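Long-range contacts in chitinase (Chromobacterium violaceum, PDB 4TXG), which probably hydrolyses the glycosidic bonds of chitin, as a family GH18 glycoside hydrolase that also carries a likely chitin-binding module: residues G266-S271 and P325-F330; L389-V394 and R456-V461. All coordinates share one frame; numbering follows the deposited sequence.

Contact 1. Residues G266-S271 and P325-F330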
ATOM      1  N   GLY A 266     -18.207 -18.595  11.243  1.00 34.90           N
ATOM      2  CA  GLY A 266     -16.864 -18.600  10.693  1.00 34.41           C
ATOM      3  C   GLY A 266     -16.791 -18.998   9.226  1.00 31.19           C
ATOM      4  O   GLY A 266     -15.702 -19.103   8.664  1.00 32.78           O
ATOM      5  N   LYS A 267     -17.947 -19.231   8.608  1.00 24.70           N
ATOM      6  CA  LYS A 267     -18.016 -19.531   7.178  1.00 24.30           C
ATOM      7  C   LYS A 267     -17.993 -18.254   6.344  1.00 20.75           C
ATOM      8  O   LYS A 267     -18.545 -17.230   6.747  1.00 22.15           O
ATOM      9  CB  LYS A 267     -19.277 -20.335   6.853  1.00 32.73           C
ATOM     10  CG  LYS A 267     -19.338 -21.717   7.480  1.00 44.96           C
ATOM     11  CD  LYS A 267     -20.594 -22.453   7.028  1.00 56.49           C
ATOM     12  CE  LYS A 267     -20.738 -23.814   7.702  1.00 62.54           C
ATOM     13  NZ  LYS A 267     -21.005 -23.706   9.167  1.00 64.66           N
ATOM     14  N   ARG A 268     -17.371 -18.318   5.173  1.00 18.94           N
ATOM     15  CA  ARG A 268     -17.277 -17.144   4.310  1.00 17.14           C
ATOM     16  C   ARG A 268     -18.441 -17.071   3.325  1.00 20.34           C
ATOM     17  O   ARG A 268     -18.759 -18.052   2.654  1.00 27.86           O
ATOM     18  CB  ARG A 268     -15.947 -17.151   3.554  1.00 16.57           C
ATOM     19  CG  ARG A 268     -15.626 -15.862   2.804  1.00 14.79           C
ATOM     20  CD  ARG A 268     -14.250 -15.990   2.167  1.00 13.28           C
ATOM     21  NE  ARG A 268     -13.832 -14.798   1.437  1.00 10.54           N
ATOM     22  CZ  ARG A 268     -14.226 -14.508   0.204  1.00 12.80           C
ATOM     23  NH1 ARG A 268     -15.068 -15.319  -0.432  1.00 11.43           N
ATOM     24  NH2 ARG A 268     -13.784 -13.407  -0.386  1.00 11.79           N
ATOM     25  N   VAL A 269     -19.072 -15.904   3.254  1.00 14.60           N
ATOM     26  CA  VAL A 269     -20.155 -15.646   2.307  1.00 15.90           C
ATOM     27  C   VAL A 269     -19.567 -14.997   1.054  1.00 15.71           C
ATOM     28  O   VAL A 269     -18.970 -13.923   1.136  1.00 17.05           O
ATOM     29  CB  VAL A 269     -21.242 -14.719   2.915  1.00 16.97           C
ATOM     30  CG1 VAL A 269     -22.346 -14.447   1.908  1.00 20.22           C
ATOM     31  CG2 VAL A 269     -21.824 -15.330   4.185  1.00 19.69           C
ATOM     32  N   ALA A 270     -19.706 -15.655  -0.094  1.00 14.56           N
ATOM     33  CA  ALA A 270     -19.102 -15.159  -1.333  1.00 13.82           C
ATOM     34  C   ALA A 270     -20.020 -14.141  -1.998  1.00 14.52           C
ATOM     35  O   ALA A 270     -20.640 -14.420  -3.023  1.00 16.97           O
ATOM     36  CB  ALA A 270     -18.798 -16.317  -2.288  1.00 12.83           C
ATOM     37  N   SER A 271     -20.090 -12.957  -1.401  1.00 14.84           N
ATOM     38  CA  SER A 271     -21.023 -11.910  -1.811  1.00 16.97           C
ATOM     39  C   SER A 271     -20.525 -11.065  -2.987  1.00 15.67           C
ATOM     40  O   SER A 271     -21.320 -10.455  -3.701  1.00 17.40           O
ATOM     41  CB  SER A 271     -21.308 -10.993  -0.622  1.00 18.56           C
ATOM     42  OG  SER A 271     -20.124 -10.290  -0.257  1.00 20.90           O
ATOM     43  N   PRO A 325      -8.426 -16.471  -4.938  1.00 16.48           N
ATOM     44  CA  PRO A 325      -9.113 -17.479  -5.762  1.00 15.61           C
ATOM     45  C   PRO A 325     -10.608 -17.602  -5.445  1.00 14.27           C
ATOM     46  O   PRO A 325     -11.402 -17.931  -6.323  1.00 13.36           O
ATOM     47  CB  PRO A 325      -8.380 -18.775  -5.411  1.00 16.78           C
ATOM     48  CG  PRO A 325      -7.013 -18.335  -5.038  1.00 20.33           C
ATOM     49  CD  PRO A 325      -7.186 -17.004  -4.339  1.00 15.83           C
ATOM     50  N   LEU A 326     -10.976 -17.321  -4.200  1.00 12.89           N
ATOM     51  CA  LEU A 326     -12.377 -17.349  -3.783  1.00 13.84           C
ATOM     52  C   LEU A 326     -13.229 -16.272  -4.467  1.00 13.61           C
ATOM     53  O   LEU A 326     -14.459 -16.337  -4.439  1.00 15.17           O
ATOM     54  CB  LEU A 326     -12.464 -17.179  -2.263  1.00 14.17           C
ATOM     55  CG  LEU A 326     -11.850 -18.320  -1.450  1.00 18.80           C
ATOM     56  CD1 LEU A 326     -11.864 -17.959   0.023  1.00 19.60           C
ATOM     57  CD2 LEU A 326     -12.620 -19.596  -1.701  1.00 21.12           C
ATOM     58  N   ASP A 327     -12.568 -15.281  -5.064  1.00  9.77           N
ATOM     59  CA  ASP A 327     -13.238 -14.151  -5.703  1.00 10.54           C
ATOM     60  C   ASP A 327     -13.260 -14.210  -7.234  1.00 13.59           C
ATOM     61  O   ASP A 327     -13.819 -13.323  -7.873  1.00 14.08           O
ATOM     62  CB  ASP A 327     -12.555 -12.844  -5.292  1.00 11.11           C
ATOM     63  CG  ASP A 327     -12.627 -12.592  -3.807  1.00 12.42           C
ATOM     64  OD1 ASP A 327     -13.529 -13.157  -3.156  1.00 14.13           O
ATOM     65  OD2 ASP A 327     -11.789 -11.817  -3.293  1.00 12.61           O
ATOM     66  N   TRP A 328     -12.653 -15.232  -7.827  1.00 14.41           N
ATOM     67  CA  TRP A 328     -12.451 -15.225  -9.283  1.00 13.15           C
ATOM     68  C   TRP A 328     -13.736 -15.163 -10.104  1.00 15.27           C
ATOM     69  O   TRP A 328     -13.751 -14.550 -11.174  1.00 15.27           O
ATOM     70  CB  TRP A 328     -11.635 -16.446  -9.710  1.00 13.93           C
ATOM     71  CG  TRP A 328     -10.194 -16.331  -9.349  1.00 14.54           C
ATOM     72  CD1 TRP A 328      -9.569 -15.247  -8.802  1.00 13.78           C
ATOM     73  CD2 TRP A 328      -9.189 -17.343  -9.498  1.00 19.04           C
ATOM     74  NE1 TRP A 328      -8.234 -15.519  -8.606  1.00 16.57           N
ATOM     75  CE2 TRP A 328      -7.976 -16.799  -9.023  1.00 17.21           C
ATOM     76  CE3 TRP A 328      -9.196 -18.655  -9.989  1.00 21.50           C
ATOM     77  CZ2 TRP A 328      -6.783 -17.520  -9.024  1.00 19.43           C
ATOM     78  CZ3 TRP A 328      -8.008 -19.372  -9.985  1.00 24.26           C
ATOM     79  CH2 TRP A 328      -6.819 -18.804  -9.504  1.00 20.29           C
ATOM     80  N   THR A 329     -14.815 -15.769  -9.614  1.00 17.81           N
ATOM     81  CA  THR A 329     -16.078 -15.708 -10.350  1.00 19.30           C
ATOM     82  C   THR A 329     -16.597 -14.270 -10.442  1.00 22.14           C
ATOM     83  O   THR A 329     -17.362 -13.938 -11.347  1.00 24.85           O
ATOM     84  CB  THR A 329     -17.159 -16.600  -9.718  1.00 23.88           C
ATOM     85  OG1 THR A 329     -17.535 -16.080  -8.436  1.00 25.96           O
ATOM     86  CG2 THR A 329     -16.642 -18.028  -9.570  1.00 26.64           C
ATOM     87  N   PHE A 330     -16.168 -13.419  -9.512  1.00 13.16           N
ATOM     88  CA  PHE A 330     -16.501 -11.998  -9.580  1.00 11.88           C
ATOM     89  C   PHE A 330     -15.440 -11.208 -10.329  1.00 12.80           C
ATOM     90  O   PHE A 330     -15.750 -10.389 -11.198  1.00 10.68           O
ATOM     91  CB  PHE A 330     -16.657 -11.395  -8.179  1.00  8.27           C
ATOM     92  CG  PHE A 330     -17.834 -11.928  -7.421  1.00 12.80           C
ATOM     93  CD1 PHE A 330     -19.114 -11.469  -7.702  1.00 15.62           C
ATOM     94  CD2 PHE A 330     -17.665 -12.877  -6.425  1.00 17.37           C
ATOM     95  CE1 PHE A 330     -20.205 -11.958  -7.010  1.00 18.31           C
ATOM     96  CE2 PHE A 330     -18.756 -13.373  -5.725  1.00 16.39           C
ATOM     97  CZ  PHE A 330     -20.027 -12.911  -6.020  1.00 15.85           C
TER
HETATM   98  O   HOH W   1     -11.545 -11.488  -0.623  1.00 10.05           O
HETATM   99  O   HOH W   2     -16.146 -14.266  -3.017  1.00 15.03           O
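Arg268 reaches across to Leu326 and Asp327, joining two excursions of the GH18 barrel at the protein surface. Arg268 lies in the two-stranded antiparallel ribbon of strands 261-262 and 268-269. Asp327 lies in the 3-10 turn 325-327 that leads into helix 328-331. The Arg268 CB points toward that turn. CG is anti to the backbone N (chi1 -170°), and the chain stays extended as far as NE. Arg268 CD then passes the methyl Leu326 CD1 at 3.8 Å. Arg268 NE lies 4.0 Å from Leu326 CD1 and donates to Ala256 O. At the guanidinium, Leu326 CB sits over one face, offset toward the rim, 3.7 Å from Arg268 NH1. Arg268 NH2 makes the salt bridge, 2.8 Å to Asp327 OD1, on the syn lone pair of that oxygen. The acceptor is tilted 23° from the guanidinium plane. One water accepts from Arg268 NH2 and donates to Asp327 OD2. A second water accepts from Arg268 NH1 and lies near Asp327 OD1. Phe330 meets Ala270 and Ser271, just after the ribbon strand, and Tyr275 touches both Asp327 and Phe330. Ala270 centres an inverse gamma turn, and Ala270 O lies at the ring edge, 3.4 Å from Phe330 CZ.

Contact 2. Residues L389-V394 and R456-V461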
ATOM      1  N   LEU A 389      -6.449  10.386  -2.930  1.00  6.57           N
ATOM      2  CA  LEU A 389      -6.008   9.802  -1.673  1.00  6.41           C
ATOM      3  C   LEU A 389      -5.120  10.739  -0.865  1.00  7.70           C
ATOM      4  O   LEU A 389      -4.121  11.265  -1.369  1.00  6.65           O
ATOM      5  CB  LEU A 389      -5.251   8.495  -1.938  1.00  6.16           C
ATOM      6  CG  LEU A 389      -6.077   7.458  -2.690  1.00  8.60           C
ATOM      7  CD1 LEU A 389      -5.213   6.262  -3.089  1.00  8.42           C
ATOM      8  CD2 LEU A 389      -7.243   7.008  -1.818  1.00 10.05           C
ATOM      9  N   ASP A 390      -5.479  10.946   0.394  1.00  6.70           N
ATOM     10  CA  ASP A 390      -4.611  11.725   1.268  1.00  7.20           C
ATOM     11  C   ASP A 390      -3.211  11.132   1.311  1.00 10.11           C
ATOM     12  O   ASP A 390      -2.222  11.860   1.269  1.00  8.08           O
ATOM     13  CB  ASP A 390      -5.199  11.801   2.666  1.00  7.10           C
ATOM     14  CG  ASP A 390      -6.391  12.712   2.721  1.00  7.35           C
ATOM     15  OD1 ASP A 390      -6.197  13.925   2.959  1.00  7.64           O
ATOM     16  OD2 ASP A 390      -7.515  12.227   2.485  1.00  8.87           O
ATOM     17  N   PHE A 391      -3.132   9.806   1.401  1.00  7.20           N
ATOM     18  CA  PHE A 391      -1.861   9.120   1.203  1.00  6.34           C
ATOM     19  C   PHE A 391      -2.089   7.647   0.930  1.00  7.21           C
ATOM     20  O   PHE A 391      -3.203   7.141   1.107  1.00  6.08           O
ATOM     21  CB  PHE A 391      -0.899   9.320   2.401  1.00  6.51           C
ATOM     22  CG  PHE A 391      -1.445   8.893   3.744  1.00  6.62           C
ATOM     23  CD1 PHE A 391      -1.414   7.562   4.135  1.00  8.16           C
ATOM     24  CD2 PHE A 391      -1.917   9.839   4.647  1.00  6.93           C
ATOM     25  CE1 PHE A 391      -1.871   7.171   5.392  1.00 10.64           C
ATOM     26  CE2 PHE A 391      -2.396   9.454   5.906  1.00  8.90           C
ATOM     27  CZ  PHE A 391      -2.365   8.118   6.277  1.00 10.00           C
ATOM     28  N   VAL A 392      -1.044   6.966   0.464  1.00  5.95           N
ATOM     29  CA  VAL A 392      -1.129   5.525   0.263  1.00  5.76           C
ATOM     30  C   VAL A 392      -0.221   4.808   1.243  1.00  6.31           C
ATOM     31  O   VAL A 392       0.783   5.350   1.670  1.00  8.48           O
ATOM     32  CB  VAL A 392      -0.754   5.101  -1.179  1.00  5.62           C
ATOM     33  CG1 VAL A 392      -1.768   5.670  -2.169  1.00  9.32           C
ATOM     34  CG2 VAL A 392       0.662   5.529  -1.549  1.00  5.66           C
ATOM     35  N   ASN A 393      -0.616   3.590   1.600  1.00  5.68           N
ATOM     36  CA  ASN A 393       0.208   2.681   2.383  1.00  7.07           C
ATOM     37  C   ASN A 393       0.619   1.559   1.462  1.00  5.52           C
ATOM     38  O   ASN A 393      -0.204   0.706   1.118  1.00  7.01           O
ATOM     39  CB  ASN A 393      -0.570   2.142   3.583  1.00  9.01           C
ATOM     40  CG  ASN A 393      -0.999   3.244   4.528  1.00 10.26           C
ATOM     41  OD1 ASN A 393      -0.205   4.119   4.859  1.00 12.95           O
ATOM     42  ND2 ASN A 393      -2.261   3.230   4.928  1.00 14.84           N
ATOM     43  N   VAL A 394       1.877   1.569   1.035  1.00  5.48           N
ATOM     44  CA  VAL A 394       2.305   0.626   0.009  1.00  5.36           C
ATOM     45  C   VAL A 394       2.623  -0.717   0.657  1.00  8.30           C
ATOM     46  O   VAL A 394       3.415  -0.778   1.598  1.00  7.52           O
ATOM     47  CB  VAL A 394       3.541   1.138  -0.762  1.00  7.97           C
ATOM     48  CG1 VAL A 394       3.965   0.093  -1.803  1.00  8.17           C
ATOM     49  CG2 VAL A 394       3.242   2.499  -1.421  1.00  7.78           C
ATOM     50  N   ARG A 456       3.037  11.984   0.322  1.00  6.93           N
ATOM     51  CA  ARG A 456       1.778  11.243   0.333  1.00  6.45           C
ATOM     52  C   ARG A 456       2.003   9.752   0.107  1.00  7.32           C
ATOM     53  O   ARG A 456       1.068   9.026  -0.209  1.00  7.23           O
ATOM     54  CB  ARG A 456       0.801  11.822  -0.718  1.00  6.74           C
ATOM     55  CG  ARG A 456       0.265  13.206  -0.292  1.00  7.11           C
ATOM     56  CD  ARG A 456      -0.530  13.960  -1.364  1.00  9.04           C
ATOM     57  NE  ARG A 456      -1.657  13.188  -1.878  1.00  7.57           N
ATOM     58  CZ  ARG A 456      -2.036  13.215  -3.151  1.00  8.16           C
ATOM     59  NH1 ARG A 456      -1.385  13.990  -4.012  1.00  7.94           N
ATOM     60  NH2 ARG A 456      -3.055  12.469  -3.569  1.00  7.93           N
ATOM     61  N   VAL A 457       3.243   9.302   0.293  1.00  5.94           N
ATOM     62  CA  VAL A 457       3.561   7.877   0.183  1.00  7.73           C
ATOM     63  C   VAL A 457       4.143   7.347   1.494  1.00  9.04           C
ATOM     64  O   VAL A 457       5.048   7.962   2.056  1.00  8.35           O
ATOM     65  CB  VAL A 457       4.580   7.603  -0.950  1.00  7.44           C
ATOM     66  CG1 VAL A 457       4.871   6.109  -1.067  1.00  7.92           C
ATOM     67  CG2 VAL A 457       4.063   8.152  -2.289  1.00  9.11           C
ATOM     68  N   ASN A 458       3.630   6.217   1.974  1.00  5.69           N
ATOM     69  CA  ASN A 458       4.235   5.521   3.115  1.00  6.15           C
ATOM     70  C   ASN A 458       4.544   4.086   2.720  1.00  6.65           C
ATOM     71  O   ASN A 458       3.732   3.436   2.068  1.00  6.59           O
ATOM     72  CB  ASN A 458       3.308   5.553   4.326  1.00  7.10           C
ATOM     73  CG  ASN A 458       2.747   6.941   4.573  1.00 10.39           C
ATOM     74  OD1 ASN A 458       3.411   7.806   5.130  1.00  8.66           O
ATOM     75  ND2 ASN A 458       1.533   7.167   4.114  1.00 12.88           N
ATOM     76  N   MET A 459       5.713   3.591   3.107  1.00  5.88           N
ATOM     77  CA  MET A 459       6.111   2.248   2.701  1.00  5.98           C
ATOM     78  C   MET A 459       5.875   1.236   3.816  1.00  7.72           C
ATOM     79  O   MET A 459       6.192   1.501   4.979  1.00  7.61           O
ATOM     80  CB  MET A 459       7.584   2.244   2.279  1.00  8.85           C
ATOM     81  CG  MET A 459       7.882   3.220   1.142  1.00  8.79           C
ATOM     82  SD  MET A 459       6.794   3.072  -0.286  1.00  8.26           S
ATOM     83  CE  MET A 459       7.151   1.402  -0.834  1.00  7.58           C
ATOM     84  N   GLY A 460       5.328   0.075   3.458  1.00  8.98           N
ATOM     85  CA  GLY A 460       5.019  -0.948   4.447  1.00  8.36           C
ATOM     86  C   GLY A 460       6.184  -1.870   4.773  1.00  7.51           C
ATOM     87  O   GLY A 460       6.992  -2.196   3.910  1.00  7.89           O
ATOM     88  N   VAL A 461       6.250  -2.302   6.030  1.00  5.13           N
ATOM     89  CA  VAL A 461       7.181  -3.342   6.455  1.00  5.21           C
ATOM     90  C   VAL A 461       6.412  -4.382   7.268  1.00  7.45           C
ATOM     91  O   VAL A 461       5.387  -4.055   7.890  1.00  7.97           O
ATOM     92  CB  VAL A 461       8.335  -2.782   7.317  1.00  8.73           C
ATOM     93  CG1 VAL A 461       9.158  -1.770   6.530  1.00  9.35           C
ATOM     94  CG2 VAL A 461       7.797  -2.168   8.615  1.00  8.74           C
TER
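The Arg456 guanidinium receives two backbone carbonyls, those of Leu389 and Asp390, at its edge. NE and NH2 both donate to the single oxygen Leu389 O. Arg456 NH2 gives the shorter bond, 2.7 Å to Leu389 O, and Arg456 NE the longer, 3.2 Å to the same oxygen. Both keep that oxygen close to the guanidinium plane. The chain bends at chi3 (56°), which turns NE back toward the 389-390 backbone. NE also makes a weak bond to Asp390 O. NH1 donates to Glu124 O.

The Phe391 ring and the Asn458 amide are nearly perpendicular, 87° apart. Asn458 ND2 approaches the ring obliquely, 3.0 Å from Phe391 CD1. The ring also packs edge-to-face with His185. Asn458 ND2 donates to Val392 O at 3.1 Å from above the carbonyl plane, and Asn458 N binds the same oxygen. Asn458 OD1 accepts from Arg155 NH1.

Val392-Val394 and Val457-Met459 pair as neighbouring parallel strands of the GH18 TIM barrel. The order is Val392-Val457, Asn393-Asn458, Val394-Met459. Asn393 and Asn458 share the face touching Ile157 of strand 155-161. On the other face, Val394 and Met459 lie side by side and touch helix 441-448. Met459 bends at chi2 and chi3, and Met459 CE comes 3.6 Å from Val394 CG1. Val457 CG1 touches Val394 CG2. Val394 N donates to Asn458 O, and Gly460 N donates to Val394 O at 2.8 Å.

Overall arrangement
Both contacts lie within the GH18 catalytic-family region, and both segments of contact 1 precede those of contact 2 along the chain. Their centres are 28 Å apart, and their nearest atoms are about 18 Å apart. Contact 2 joins two parallel strands of the barrel, and its centre lies about 6 Å from the centre of the chain. Contact 1 lies at the surface, its centre about 23 Å from the centre of the chain. Its segments come from excursions after barrel strands 247-253 and 308-312. Strand 308-312 connects through 365-371 to 391-395 in the same sheet. Contact 1 ties together two surface excursions of the barrel; contact 2 is part of its wall. They do not touch.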